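Side-chain contacts in siderophore-interacting protein (Aeromonas hydrophila, PDB 6K2L), which binds flavin-adenine dinucleotide and probably reduces iron-loaded siderophores so that the metal can be released: residues 17-20 with 26-29; 100-103 with 108-111; 248-251 with 257-260. The protein carries 1 engineered substitution. All blocks are in the same frame, centred on the assembly; numbering follows the deposited sequence.

Contact 1: residues 17-20 with 26-29; sequences HIQD and RRIC
The imidazole of His-17 lies with one face over Cys-29: Cys-29 CB stands 3.7 Å from the ring centroid, in a direction 24° off the ring normal, which meets the definition of a CH-pi contact. The ring sits between the backbone N and the carbonyl carbon and is folded back over the neighbouring strand, while ND1 at its rim lies 3.1 Å from a water that in turn donates to Arg-27 O. The second pair of flat groups is a carboxylate and a guanidinium, their planes 17° apart. Arg-26 grips Asp-20 side-on, NE reaching OD1 at 2.8 Å and NH2 reaching OD2 at 3.3 Å, and each oxygen offers its syn lone pair, although both lie somewhat out of the guanidinium plane. A bend at chi3 of Arg-26 (-84°) turns the guanidinium toward the acid, and its NH1 is held by Ala-112 O. Next to this salt bridge, Ile-18 CG2 rests 3.6 Å from Arg-26 CG. Arg-27 goes elsewhere, to a salt bridge with Asp-98. Backbone bonds set the register: Cys-29 N to His-17 O at 2.9 Å and Arg-27 N to Gln-19 O at 2.7 Å. Side chains of successive pairs therefore alternate between sheet faces, as expected of an antiparallel beta hairpin, here strands 11-20 and 25-31 of the six-stranded barrel in the FAD-binding domain.

Contact 2: residues 100-103 with 108-111; sequences ALHG and ASRF. With FAD (flavin-adenine dinucleotide), chain C.
His-102 lays its imidazole over the adenine of FAD, with FAD C4A 3.6 Å above the ring plane and over its centre. Ser-109 lies on the opposite face, displaced toward the rim, its CB 3.4 Å from His-102 NE2, so the imidazole is held between the cofactor and the helix. The first torsion puts CG between the backbone N and the carbonyl carbon, and this turn lets the ring stand over the adenine while its edge faces the pyrophosphate. There NE2 donates to FAD O2P in the plane of the ring, with an N-H...O angle of 161°. The other ring nitrogen, ND1, accepts from the backbone N of Asp-104, and with both nitrogens engaged the rotation of the ring is fixed.

The segments belong to a strand-turn-helix unit of the FAD-binding domain, in which strand 94-100 leads through a loop into helix 107-114 and the start of the helix meets a phosphate. Ala-108 N donates to FAD O1P at 3.0 Å, whereas Ser-109 N makes only a weak bond to O2P. The helix dipole would probably add to the attraction for the negative phosphate. Ser-109 OG, anti to its own N, is directed away from the phosphate and meets a water, at an unusually short distance, that also accepts from His-102 N at 3.1 Å, apparently linking loop and helix. At the strand end, Ala-100 N binds FAD O2 of the flavin at 2.9 Å, nearly straight at 173°.

Contact 3: residues 248-251 with 257-260; sequences YWRH and AYHH. With FAD (flavin-adenine dinucleotide), chain C.
Arg-250 lays its aliphatic stem across the ring of Tyr-258. Its CB stands over one face, displaced toward the rim, 3.8 Å from the ring centroid and 17° off the normal, a CH-pi contact; farther along, Arg-250 CD comes within 3.5 Å of Tyr-258 CE1. The arginine is fully extended from CG to NE, its CG anti to the backbone N, and this straight chain carries the guanidinium past the phenol and leaves the methylenes to do the touching. The two side chains cross at about a right angle, with guanidinium and ring planes 79° apart, so the guanidinium does not stack on the ring. Tyr-258 projects from helix 255-266 into the loop. Within the loop it also meets the backbone of Trp-249, whose C lies 4.0 Å from Tyr-258 CE2. The hydroxyl of Tyr-258 is hydrogen-bonded to Glu-222, which also makes a long, weak ion pair with Arg-250 NE.

The preceding side chains of the loop leave the helix and serve the cofactor. Trp-249 takes the conformation with CG between N and C, which lays one face of its indole against the adenine, offset toward the rim, with FAD O2B at its edge; Trp-249 CZ3 lies 3.3 Å from FAD N3A, and NE1 is hydrogen-bonded to Asp-144. Tyr-248 lays one face of its ring against the dimethylbenzene part of the flavin, FAD C7 standing 3.4 Å from the ring plane and over its centre. Arg-250 contributes its carbonyl O, which accepts from FAD O2B at 2.8 Å. One short loop thus supplies an aromatic to each end of FAD and a grip on its ribose, and the Arg-250 to Tyr-258 contact joins this wall of the FAD pocket to the C-terminal helix.

Overall arrangement
Contact 1 is partly buried, a strand pair in the barrel with no FAD atom in it; contacts 2 and 3 both touch the cofactor, contact 2 partly buried and contact 3 buried. Contacts 1 and 2 meet directly, Arg-26 CZ lying 3.7 Å from Leu-101 CD1 and Ile-28 CD1 lying 3.8 Å from Phe-111 CE2, and all four of their segments belong to the FAD-binding domain. Contact 3 touches neither, its centre about 15 Å from that of contact 2 and about 25 Å from that of contact 1. The chemistry follows: backbone pairing and a salt bridge in contact 1, hydrogen bonds to the FAD phosphate and an imidazole over the adenine in contact 2, aliphatic-on-aromatic packing in contact 3.

Contact 1: residues 17-20 with 26-29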
loop_
_atom_site.group_PDB
_atom_site.type_symbol
_atom_site.label_atom_id
_atom_site.label_comp_id
_atom_site.label_asym_id
_atom_site.label_seq_id
_atom_site.Cartn_x
_atom_site.Cartn_y
_atom_site.Cartn_z
ATOM N N HIS A 17 -20.765 1.606 -0.200
ATOM C CA HIS A 17 -21.210 0.961 -1.426
ATOM C C HIS A 17 -20.597 -0.425 -1.545
ATOM O O HIS A 17 -19.593 -0.747 -0.909
ATOM C CB HIS A 17 -20.853 1.774 -2.667
ATOM C CG HIS A 17 -19.402 2.128 -2.762
ATOM N ND1 HIS A 17 -18.445 1.235 -3.203
ATOM C CD2 HIS A 17 -18.745 3.280 -2.476
ATOM C CE1 HIS A 17 -17.264 1.829 -3.199
ATOM N NE2 HIS A 17 -17.416 3.067 -2.756
ATOM N N ILE A 18 -21.214 -1.223 -2.404
ATOM C CA ILE A 18 -20.952 -2.639 -2.569
ATOM C C ILE A 18 -20.687 -2.876 -4.043
ATOM O O ILE A 18 -21.184 -2.146 -4.903
ATOM C CB ILE A 18 -22.148 -3.481 -2.076
ATOM C CG1 ILE A 18 -22.508 -3.092 -0.649
ATOM C CG2 ILE A 18 -21.859 -4.947 -2.138
ATOM C CD1 ILE A 18 -23.887 -2.524 -0.522
ATOM N N GLN A 19 -19.903 -3.902 -4.340
ATOM C CA GLN A 19 -19.476 -4.128 -5.710
ATOM C C GLN A 19 -19.077 -5.591 -5.859
ATOM O O GLN A 19 -18.391 -6.143 -4.999
ATOM C CB GLN A 19 -18.309 -3.198 -6.059
ATOM C CG GLN A 19 -17.498 -3.677 -7.229
ATOM C CD GLN A 19 -16.481 -2.653 -7.683
ATOM O OE1 GLN A 19 -15.792 -2.039 -6.855
ATOM N NE2 GLN A 19 -16.378 -2.459 -9.004
ATOM N N ASP A 20 -19.502 -6.221 -6.933
ATOM C CA ASP A 20 -19.129 -7.614 -7.166
ATOM C C ASP A 20 -18.010 -7.636 -8.204
ATOM O O ASP A 20 -18.258 -7.500 -9.402
ATOM C CB ASP A 20 -20.344 -8.426 -7.594
ATOM C CG ASP A 20 -21.175 -8.906 -6.401
ATOM O OD1 ASP A 20 -20.886 -8.479 -5.254
ATOM O OD2 ASP A 20 -22.124 -9.706 -6.615
ATOM N N ARG A 26 -17.119 -10.165 -3.204
ATOM C CA ARG A 26 -17.920 -8.958 -3.040
ATOM C C ARG A 26 -17.119 -7.929 -2.255
ATOM O O ARG A 26 -16.767 -8.170 -1.099
ATOM C CB ARG A 26 -19.239 -9.289 -2.341
ATOM C CG ARG A 26 -20.146 -8.093 -2.173
ATOM C CD ARG A 26 -21.524 -8.510 -1.702
ATOM N NE ARG A 26 -22.330 -8.904 -2.857
ATOM C CZ ARG A 26 -23.339 -9.764 -2.816
ATOM N NH1 ARG A 26 -23.698 -10.315 -1.662
ATOM N NH2 ARG A 26 -23.990 -10.064 -3.927
ATOM N N ARG A 27 -16.812 -6.803 -2.889
ATOM C CA ARG A 27 -16.021 -5.731 -2.284
ATOM C C ARG A 27 -16.968 -4.763 -1.590
ATOM O O ARG A 27 -17.727 -4.037 -2.253
ATOM C CB ARG A 27 -15.195 -4.991 -3.336
ATOM C CG ARG A 27 -14.501 -3.720 -2.819
ATOM C CD ARG A 27 -13.239 -3.374 -3.642
ATOM N NE ARG A 27 -12.493 -4.588 -3.950
ATOM C CZ ARG A 27 -11.829 -4.817 -5.082
ATOM N NH1 ARG A 27 -11.789 -3.892 -6.041
ATOM N NH2 ARG A 27 -11.206 -5.989 -5.242
ATOM N N ILE A 28 -16.921 -4.742 -0.261
ATOM C CA ILE A 28 -17.750 -3.865 0.546
ATOM C C ILE A 28 -16.876 -2.719 1.023
ATOM O O ILE A 28 -15.799 -2.937 1.592
ATOM C CB ILE A 28 -18.376 -4.622 1.720
ATOM C CG1 ILE A 28 -19.357 -5.678 1.192
ATOM C CG2 ILE A 28 -19.008 -3.650 2.647
ATOM C CD1 ILE A 28 -19.848 -6.666 2.265
ATOM N N CYS A 29 -17.302 -1.500 0.737
ATOM C CA CYS A 29 -16.532 -0.315 1.066
ATOM C C CYS A 29 -17.170 0.359 2.266
ATOM O O CYS A 29 -18.347 0.718 2.231
ATOM C CB CYS A 29 -16.476 0.644 -0.115
ATOM S SG CYS A 29 -15.848 2.248 0.387
HETATM O O HOH W 1 -17.321 -1.675 -3.261
#

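Contact 2: residues 100-103 with 108-111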
loop_
_atom_site.group_PDB
_atom_site.type_symbol
_atom_site.label_atom_id
_atom_site.label_comp_id
_atom_site.label_asym_id
_atom_site.label_seq_id
_atom_site.Cartn_x
_atom_site.Cartn_y
_atom_site.Cartn_z
ATOM N N ALA A 100 -15.453 -13.511 0.301
ATOM C CA ALA A 100 -15.634 -14.697 -0.550
ATOM C C ALA A 100 -17.032 -15.259 -0.300
ATOM O O ALA A 100 -17.270 -15.932 0.702
ATOM C CB ALA A 100 -14.561 -15.751 -0.279
ATOM N N LEU A 101 -17.963 -14.979 -1.215
ATOM C CA LEU A 101 -19.360 -15.410 -1.081
ATOM C C LEU A 101 -19.474 -16.934 -1.081
ATOM O O LEU A 101 -18.762 -17.626 -1.816
ATOM C CB LEU A 101 -20.208 -14.815 -2.222
ATOM C CG LEU A 101 -20.447 -13.290 -2.274
ATOM C CD1 LEU A 101 -21.473 -12.902 -3.332
ATOM C CD2 LEU A 101 -20.831 -12.700 -0.896
ATOM N N HIS A 102 -20.360 -17.455 -0.228
ATOM C CA HIS A 102 -20.667 -18.886 -0.160
ATOM C C HIS A 102 -22.068 -19.043 0.422
ATOM O O HIS A 102 -22.726 -18.065 0.799
ATOM C CB HIS A 102 -19.630 -19.673 0.670
ATOM C CG HIS A 102 -19.577 -19.272 2.118
ATOM N ND1 HIS A 102 -20.201 -19.988 3.117
ATOM C CD2 HIS A 102 -18.982 -18.216 2.727
ATOM C CE1 HIS A 102 -19.990 -19.396 4.280
ATOM N NE2 HIS A 102 -19.242 -18.325 4.073
ATOM N N GLY A 103 -22.519 -20.293 0.501
ATOM C CA GLY A 103 -23.842 -20.570 1.029
ATOM C C GLY A 103 -23.881 -21.606 2.135
ATOM O O GLY A 103 -24.907 -22.256 2.339
ATOM N N ALA A 108 -20.595 -13.928 9.145
ATOM C CA ALA A 108 -19.981 -13.067 8.130
ATOM C C ALA A 108 -20.604 -13.288 6.756
ATOM O O ALA A 108 -20.803 -12.325 6.006
ATOM C CB ALA A 108 -18.466 -13.293 8.061
ATOM N N SER A 109 -20.922 -14.542 6.417
ATOM C CA SER A 109 -21.638 -14.819 5.174
ATOM C C SER A 109 -22.974 -14.104 5.138
ATOM O O SER A 109 -23.359 -13.573 4.091
ATOM C CB SER A 109 -21.861 -16.323 4.997
ATOM O OG SER A 109 -22.491 -16.580 3.750
ATOM N N ARG A 110 -23.692 -14.068 6.269
ATOM C CA ARG A 110 -24.959 -13.354 6.297
ATOM C C ARG A 110 -24.757 -11.866 6.120
ATOM O O ARG A 110 -25.479 -11.224 5.346
ATOM C CB ARG A 110 -25.706 -13.620 7.601
ATOM C CG ARG A 110 -26.896 -12.677 7.793
ATOM C CD ARG A 110 -27.392 -12.698 9.234
ATOM N NE ARG A 110 -28.124 -13.922 9.563
ATOM C CZ ARG A 110 -28.616 -14.186 10.769
ATOM N NH1 ARG A 110 -28.434 -13.302 11.743
ATOM N NH2 ARG A 110 -29.288 -15.321 10.998
ATOM N N PHE A 111 -23.775 -11.303 6.802
ATOM C CA PHE A 111 -23.527 -9.886 6.596
ATOM C C PHE A 111 -23.222 -9.589 5.127
ATOM O O PHE A 111 -23.776 -8.640 4.558
ATOM C CB PHE A 111 -22.387 -9.413 7.494
ATOM C CG PHE A 111 -21.922 -8.046 7.164
ATOM C CD1 PHE A 111 -22.610 -6.929 7.634
ATOM C CD2 PHE A 111 -20.817 -7.866 6.354
ATOM C CE1 PHE A 111 -22.180 -5.653 7.311
ATOM C CE2 PHE A 111 -20.387 -6.599 6.037
ATOM C CZ PHE A 111 -21.068 -5.488 6.516
HETATM P PA FAD C . -18.326 -19.629 9.263
HETATM O O1A FAD C . -19.443 -19.296 10.201
HETATM O O2A FAD C . -16.909 -19.513 9.841
HETATM O O5B FAD C . -18.370 -21.137 8.669
HETATM C C5B FAD C . -19.585 -21.709 8.139
HETATM C C4B FAD C . -19.307 -22.849 7.180
HETATM O O4B FAD C . -18.935 -22.330 5.882
HETATM C C3B FAD C . -18.203 -23.832 7.558
HETATM O O3B FAD C . -18.551 -25.147 7.129
HETATM C C2B FAD C . -16.983 -23.281 6.806
HETATM O O2B FAD C . -15.995 -24.250 6.463
HETATM C C1B FAD C . -17.624 -22.744 5.531
HETATM N N9A FAD C . -16.950 -21.583 5.005
HETATM C C8A FAD C . -16.441 -20.531 5.723
HETATM N N7A FAD C . -15.910 -19.585 4.983
HETATM C C5A FAD C . -16.098 -20.046 3.687
HETATM C C6A FAD C . -15.761 -19.504 2.433
HETATM N N6A FAD C . -15.172 -18.317 2.279
HETATM N N1A FAD C . -16.080 -20.227 1.328
HETATM C C2A FAD C . -16.684 -21.408 1.486
HETATM N N3A FAD C . -17.060 -22.013 2.620
HETATM C C4A FAD C . -16.741 -21.274 3.687
HETATM N N1 FAD C . -12.222 -14.596 4.193
HETATM C C2 FAD C . -12.704 -13.731 3.253
HETATM O O2 FAD C . -13.752 -13.950 2.641
HETATM N N3 FAD C . -12.003 -12.573 2.955
HETATM C C4 FAD C . -10.819 -12.174 3.525
HETATM O O4 FAD C . -10.293 -11.115 3.181
HETATM C C4X FAD C . -10.318 -13.091 4.534
HETATM N N5 FAD C . -9.181 -12.783 5.149
HETATM C C5X FAD C . -8.708 -13.658 6.095
HETATM C C6 FAD C . -7.508 -13.363 6.729
HETATM C C7 FAD C . -6.966 -14.225 7.680
HETATM C C7M FAD C . -5.673 -13.852 8.360
HETATM C C8 FAD C . -7.663 -15.398 8.029
HETATM C C8M FAD C . -7.136 -16.336 9.086
HETATM C C9 FAD C . -8.874 -15.686 7.406
HETATM C C9A FAD C . -9.395 -14.836 6.440
HETATM N N10 FAD C . -10.598 -15.130 5.767
HETATM C C10 FAD C . -11.086 -14.281 4.794
HETATM C "C1'" FAD C . -11.336 -16.371 6.068
HETATM C "C2'" FAD C . -12.649 -16.160 6.823
HETATM O "O2'" FAD C . -12.422 -15.778 8.183
HETATM C "C3'" FAD C . -13.446 -17.467 6.781
HETATM O "O3'" FAD C . -13.951 -17.641 5.460
HETATM C "C4'" FAD C . -14.604 -17.540 7.774
HETATM O "O4'" FAD C . -14.878 -18.916 8.053
HETATM C "C5'" FAD C . -15.831 -16.828 7.246
HETATM O "O5'" FAD C . -16.830 -16.777 8.282
HETATM P P FAD C . -18.346 -17.093 7.980
HETATM O O1P FAD C . -19.130 -16.565 9.189
HETATM O O2P FAD C . -18.777 -16.572 6.683
HETATM O O3P FAD C . -18.397 -18.691 7.980
HETATM O O HOH W 2 -21.265 -15.396 1.936
#

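Contact 3: residues 248-251 with 257-260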
loop_
_atom_site.group_PDB
_atom_site.type_symbol
_atom_site.label_atom_id
_atom_site.label_comp_id
_atom_site.label_asym_id
_atom_site.label_seq_id
_atom_site.Cartn_x
_atom_site.Cartn_y
_atom_site.Cartn_z
ATOM N N TYR A 248 -6.764 -20.054 6.344
ATOM C CA TYR A 248 -7.786 -19.038 6.564
ATOM C C TYR A 248 -9.094 -19.658 7.034
ATOM O O TYR A 248 -9.857 -19.000 7.748
ATOM C CB TYR A 248 -8.008 -18.219 5.293
ATOM C CG TYR A 248 -6.980 -17.110 5.075
ATOM C CD1 TYR A 248 -5.779 -17.106 5.759
ATOM C CD2 TYR A 248 -7.212 -16.085 4.170
ATOM C CE1 TYR A 248 -4.860 -16.109 5.563
ATOM C CE2 TYR A 248 -6.297 -15.080 3.976
ATOM C CZ TYR A 248 -5.126 -15.090 4.671
ATOM O OH TYR A 248 -4.196 -14.080 4.499
ATOM N N TRP A 249 -9.360 -20.908 6.660
ATOM C CA TRP A 249 -10.554 -21.644 7.073
ATOM C C TRP A 249 -10.359 -23.120 6.745
ATOM O O TRP A 249 -9.330 -23.532 6.197
ATOM C CB TRP A 249 -11.817 -21.125 6.387
ATOM C CG TRP A 249 -11.830 -21.305 4.888
ATOM C CD1 TRP A 249 -11.019 -20.682 3.977
ATOM C CD2 TRP A 249 -12.703 -22.154 4.125
ATOM N NE1 TRP A 249 -11.339 -21.087 2.698
ATOM C CE2 TRP A 249 -12.368 -21.985 2.762
ATOM C CE3 TRP A 249 -13.740 -23.034 4.458
ATOM C CZ2 TRP A 249 -13.028 -22.670 1.738
ATOM C CZ3 TRP A 249 -14.392 -23.718 3.440
ATOM C CH2 TRP A 249 -14.036 -23.530 2.096
ATOM N N ARG A 250 -11.363 -23.921 7.081
ATOM C CA ARG A 250 -11.293 -25.363 6.880
ATOM C C ARG A 250 -12.654 -25.834 6.397
ATOM O O ARG A 250 -13.660 -25.607 7.072
ATOM C CB ARG A 250 -10.891 -26.079 8.161
ATOM C CG ARG A 250 -10.689 -27.560 7.954
ATOM C CD ARG A 250 -9.908 -28.166 9.097
ATOM N NE ARG A 250 -9.717 -29.611 8.955
ATOM C CZ ARG A 250 -9.197 -30.389 9.907
ATOM N NH1 ARG A 250 -8.824 -29.863 11.073
ATOM N NH2 ARG A 250 -9.056 -31.694 9.700
ATOM N N HIS A 251 -12.671 -26.448 5.213
ATOM C CA HIS A 251 -13.882 -26.999 4.617
ATOM C C HIS A 251 -14.690 -27.807 5.631
ATOM O O HIS A 251 -14.178 -28.761 6.229
ATOM C CB HIS A 251 -13.483 -27.871 3.429
ATOM C CG HIS A 251 -14.637 -28.360 2.612
ATOM N ND1 HIS A 251 -15.850 -27.706 2.564
ATOM C CD2 HIS A 251 -14.748 -29.426 1.783
ATOM C CE1 HIS A 251 -16.664 -28.354 1.752
ATOM N NE2 HIS A 251 -16.018 -29.399 1.260
ATOM N N ALA A 257 -15.534 -23.932 15.625
ATOM C CA ALA A 257 -14.893 -25.230 15.732
ATOM C C ALA A 257 -13.426 -25.177 15.336
ATOM O O ALA A 257 -12.635 -26.020 15.790
ATOM C CB ALA A 257 -15.630 -26.258 14.861
ATOM N N TYR A 258 -13.039 -24.202 14.513
ATOM C CA TYR A 258 -11.713 -24.224 13.922
ATOM C C TYR A 258 -10.693 -23.346 14.629
ATOM O O TYR A 258 -9.508 -23.457 14.313
ATOM C CB TYR A 258 -11.779 -23.794 12.456
ATOM C CG TYR A 258 -10.483 -24.015 11.714
ATOM C CD1 TYR A 258 -9.885 -25.263 11.693
ATOM C CD2 TYR A 258 -9.833 -22.965 11.072
ATOM C CE1 TYR A 258 -8.691 -25.474 11.033
ATOM C CE2 TYR A 258 -8.642 -23.171 10.397
ATOM C CZ TYR A 258 -8.074 -24.430 10.389
ATOM O OH TYR A 258 -6.893 -24.676 9.728
ATOM N N HIS A 259 -11.115 -22.436 15.512
ATOM C CA HIS A 259 -10.198 -21.409 15.986
ATOM C C HIS A 259 -8.935 -22.029 16.585
ATOM O O HIS A 259 -7.803 -21.684 16.201
ATOM C CB HIS A 259 -10.931 -20.507 16.984
ATOM C CG HIS A 259 -10.065 -19.477 17.645
ATOM N ND1 HIS A 259 -9.666 -18.320 17.007
ATOM C CD2 HIS A 259 -9.522 -19.426 18.887
ATOM C CE1 HIS A 259 -8.914 -17.602 17.825
ATOM N NE2 HIS A 259 -8.811 -18.251 18.973
ATOM N N HIS A 260 -9.100 -22.998 17.467
ATOM C CA HIS A 260 -7.936 -23.550 18.138
ATOM C C HIS A 260 -7.221 -24.620 17.316
ATOM O O HIS A 260 -5.994 -24.755 17.437
ATOM C CB HIS A 260 -8.348 -24.053 19.521
ATOM C CG HIS A 260 -8.515 -22.939 20.506
ATOM N ND1 HIS A 260 -9.748 -22.535 20.970
ATOM C CD2 HIS A 260 -7.609 -22.098 21.063
ATOM C CE1 HIS A 260 -9.595 -21.508 21.786
ATOM N NE2 HIS A 260 -8.306 -21.223 21.862
HETATM P PA FAD C . -18.326 -19.629 9.263
HETATM O O1A FAD C . -19.443 -19.296 10.201
HETATM O O2A FAD C . -16.909 -19.513 9.841
HETATM O O5B FAD C . -18.370 -21.137 8.669
HETATM C C5B FAD C . -19.585 -21.709 8.139
HETATM C C4B FAD C . -19.307 -22.849 7.180
HETATM O O4B FAD C . -18.935 -22.330 5.882
HETATM C C3B FAD C . -18.203 -23.832 7.558
HETATM O O3B FAD C . -18.551 -25.147 7.129
HETATM C C2B FAD C . -16.983 -23.281 6.806
HETATM O O2B FAD C . -15.995 -24.250 6.463
HETATM C C1B FAD C . -17.624 -22.744 5.531
HETATM N N9A FAD C . -16.950 -21.583 5.005
HETATM C C8A FAD C . -16.441 -20.531 5.723
HETATM N N7A FAD C . -15.910 -19.585 4.983
HETATM C C5A FAD C . -16.098 -20.046 3.687
HETATM C C6A FAD C . -15.761 -19.504 2.433
HETATM N N6A FAD C . -15.172 -18.317 2.279
HETATM N N1A FAD C . -16.080 -20.227 1.328
HETATM C C2A FAD C . -16.684 -21.408 1.486
HETATM N N3A FAD C . -17.060 -22.013 2.620
HETATM C C4A FAD C . -16.741 -21.274 3.687
HETATM N N1 FAD C . -12.222 -14.596 4.193
HETATM C C2 FAD C . -12.704 -13.731 3.253
HETATM O O2 FAD C . -13.752 -13.950 2.641
HETATM N N3 FAD C . -12.003 -12.573 2.955
HETATM C C4 FAD C . -10.819 -12.174 3.525
HETATM O O4 FAD C . -10.293 -11.115 3.181
HETATM C C4X FAD C . -10.318 -13.091 4.534
HETATM N N5 FAD C . -9.181 -12.783 5.149
HETATM C C5X FAD C . -8.708 -13.658 6.095
HETATM C C6 FAD C . -7.508 -13.363 6.729
HETATM C C7 FAD C . -6.966 -14.225 7.680
HETATM C C7M FAD C . -5.673 -13.852 8.360
HETATM C C8 FAD C . -7.663 -15.398 8.029
HETATM C C8M FAD C . -7.136 -16.336 9.086
HETATM C C9 FAD C . -8.874 -15.686 7.406
HETATM C C9A FAD C . -9.395 -14.836 6.440
HETATM N N10 FAD C . -10.598 -15.130 5.767
HETATM C C10 FAD C . -11.086 -14.281 4.794
HETATM C "C1'" FAD C . -11.336 -16.371 6.068
HETATM C "C2'" FAD C . -12.649 -16.160 6.823
HETATM O "O2'" FAD C . -12.422 -15.778 8.183
HETATM C "C3'" FAD C . -13.446 -17.467 6.781
HETATM O "O3'" FAD C . -13.951 -17.641 5.460
HETATM C "C4'" FAD C . -14.604 -17.540 7.774
HETATM O "O4'" FAD C . -14.878 -18.916 8.053
HETATM C "C5'" FAD C . -15.831 -16.828 7.246
HETATM O "O5'" FAD C . -16.830 -16.777 8.282
HETATM P P FAD C . -18.346 -17.093 7.980
HETATM O O1P FAD C . -19.130 -16.565 9.189
HETATM O O2P FAD C . -18.777 -16.572 6.683
HETATM O O3P FAD C . -18.397 -18.691 7.980
#